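Local coordinates for desulfoferrodoxin (rbo) (PDB 1Y07), which reduces superoxide to hydrogen peroxide at a mononuclear non-haem iron centre, at the interface of chains A and B. Residues are numbered along the deposited sequence; one frame, centred on the assembly and turned at random. Chains: chain A/B, desulfoferrodoxin (rbo).

The interface of chains A and B. Residues chain A 8, 18-22; chain B 15-18.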
loop_
_atom_site.group_PDB
_atom_site.type_symbol
_atom_site.label_atom_id
_atom_site.label_comp_id
_atom_site.label_asym_id
_atom_site.label_seq_id
_atom_site.Cartn_x
_atom_site.Cartn_y
_atom_site.Cartn_z
ATOM N N PHE A 8 8.007 5.139 -6.496
ATOM C CA PHE A 8 8.413 5.236 -7.910
ATOM C C PHE A 8 7.196 5.778 -8.695
ATOM O O PHE A 8 6.140 5.160 -8.724
ATOM C CB PHE A 8 8.810 3.874 -8.396
ATOM C CG PHE A 8 9.895 3.243 -7.548
ATOM C CD1 PHE A 8 9.600 2.590 -6.346
ATOM C CD2 PHE A 8 11.237 3.281 -7.997
ATOM C CE1 PHE A 8 10.641 2.032 -5.561
ATOM C CE2 PHE A 8 12.275 2.711 -7.228
ATOM C CZ PHE A 8 11.979 2.082 -6.021
ATOM N N LEU A 18 5.022 1.307 -5.179
ATOM C CA LEU A 18 5.458 1.429 -3.813
ATOM C C LEU A 18 6.503 0.366 -3.576
ATOM O O LEU A 18 6.275 -0.818 -3.851
ATOM C CB LEU A 18 4.240 1.166 -2.921
ATOM C CG LEU A 18 4.149 1.991 -1.679
ATOM C CD1 LEU A 18 2.654 1.897 -1.236
ATOM C CD2 LEU A 18 5.068 1.478 -0.655
ATOM N N GLY A 19 7.661 0.753 -3.048
ATOM C CA GLY A 19 8.665 -0.202 -2.667
ATOM C C GLY A 19 8.780 -0.394 -1.193
ATOM O O GLY A 19 8.593 0.529 -0.441
ATOM N N MET A 20 8.990 -1.641 -0.802
ATOM C CA MET A 20 9.144 -2.059 0.591
ATOM C C MET A 20 10.499 -2.748 0.639
ATOM O O MET A 20 10.681 -3.784 0.055
ATOM C CB MET A 20 7.995 -2.976 0.999
ATOM C CG MET A 20 6.716 -2.184 1.281
ATOM S SD MET A 20 5.143 -2.987 0.808
ATOM C CE MET A 20 5.432 -3.185 -1.091
ATOM N N ASP A 21 11.444 -2.127 1.346
ATOM C CA ASP A 21 12.842 -2.564 1.393
ATOM C C ASP A 21 13.456 -2.705 0.024
ATOM O O ASP A 21 14.184 -3.648 -0.260
ATOM C CB ASP A 21 12.971 -3.900 2.164
ATOM C CG ASP A 21 12.869 -3.728 3.603
ATOM O OD1 ASP A 21 12.647 -2.584 4.089
ATOM O OD2 ASP A 21 13.017 -4.726 4.361
ATOM N N ALA A 22 13.185 -1.745 -0.841
ATOM C CA ALA A 22 13.806 -1.747 -2.141
ATOM C C ALA A 22 15.275 -1.348 -2.048
ATOM O O ALA A 22 15.596 -0.364 -1.363
ATOM C CB ALA A 22 13.078 -0.800 -3.069
ATOM N N GLY B 15 11.567 -8.268 0.679
ATOM C CA GLY B 15 10.896 -7.066 0.219
ATOM C C GLY B 15 10.308 -7.226 -1.182
ATOM O O GLY B 15 10.406 -8.279 -1.843
ATOM N N PHE B 16 9.663 -6.165 -1.649
ATOM C CA PHE B 16 8.873 -6.265 -2.841
ATOM C C PHE B 16 8.354 -4.907 -3.257
ATOM O O PHE B 16 8.549 -3.894 -2.575
ATOM C CB PHE B 16 7.672 -7.215 -2.614
ATOM C CG PHE B 16 6.902 -6.919 -1.370
ATOM C CD1 PHE B 16 5.668 -6.364 -1.426
ATOM C CD2 PHE B 16 7.428 -7.246 -0.110
ATOM C CE1 PHE B 16 4.959 -6.128 -0.262
ATOM C CE2 PHE B 16 6.717 -6.978 1.047
ATOM C CZ PHE B 16 5.491 -6.419 0.961
ATOM N N PHE B 17 7.684 -4.909 -4.395
ATOM C CA PHE B 17 7.052 -3.729 -4.931
ATOM C C PHE B 17 5.615 -3.983 -5.255
ATOM O O PHE B 17 5.246 -5.057 -5.708
ATOM C CB PHE B 17 7.769 -3.249 -6.196
ATOM C CG PHE B 17 9.264 -3.084 -6.001
ATOM C CD1 PHE B 17 10.096 -4.219 -5.917
ATOM C CD2 PHE B 17 9.830 -1.817 -5.913
ATOM C CE1 PHE B 17 11.452 -4.068 -5.764
ATOM C CE2 PHE B 17 11.206 -1.667 -5.755
ATOM C CZ PHE B 17 11.991 -2.781 -5.642
ATOM N N LEU B 18 4.812 -2.964 -5.008
ATOM C CA LEU B 18 3.384 -2.948 -5.359
ATOM C C LEU B 18 3.212 -1.922 -6.469
ATOM O O LEU B 18 3.589 -0.778 -6.311
ATOM C CB LEU B 18 2.569 -2.558 -4.086
ATOM C CG LEU B 18 1.052 -2.373 -4.028
ATOM C CD1 LEU B 18 0.664 -2.653 -2.600
ATOM C CD2 LEU B 18 0.569 -0.963 -4.395
#
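The CD2–CE2 edge of B:Phe17 meets a face of A:Phe8 near its CE1 rim, the two rings steeply tilted: CE1 of A:Phe8 lies in the plane of the B:Phe17 ring, 3.7 Å from its CE2. The methyl of A:Ala22 comes from one face side of B:Phe17, at the CE2–CZ rim, its CB 3.4 Å from CE2. On that same side the CA of A:Gly19 stands near CD2, where the lack of a side chain probably lets the ring lie close to the strand. A chi1 of -52° sets CG of B:Phe17 beside the backbone N and swings the ring past A:Gly19 toward A:Ala22 and A:Phe8. Strand alternation puts B:Phe16 on the opposite side, where A:Met20 crosses its ring obliquely. The CB of A:Met20 stands 4.2 Å above one face, offset toward the rim, and the thioether SD lies 3.3 Å from CE1 of B:Phe16. The methionine chain bends at chi2 and chi3, which carries its methyl toward the CD1–CE1 side of the ring, although the exact methyl position is doubtful.

Between these two apolar layers, strand 17-20 of chain A and strand 16-20 of chain B pair antiparallel. The A:Leu18 and B:Leu18 backbones exchange reciprocal N-to-O hydrogen bonds, each 2.8 Å long. A:Met20 N donates to B:Phe16 O at 2.9 Å, and B:Phe16 N returns a bond to A:Met20 O at 3.1 Å. A:Leu18 faces its own copy, so the two-fold passes between them and every contact has its twin. The paired strands thus join the N-terminal regions in one continuous sheet, which probably helps hold together the two subunits of the deposited assembly, which may be the working dimer.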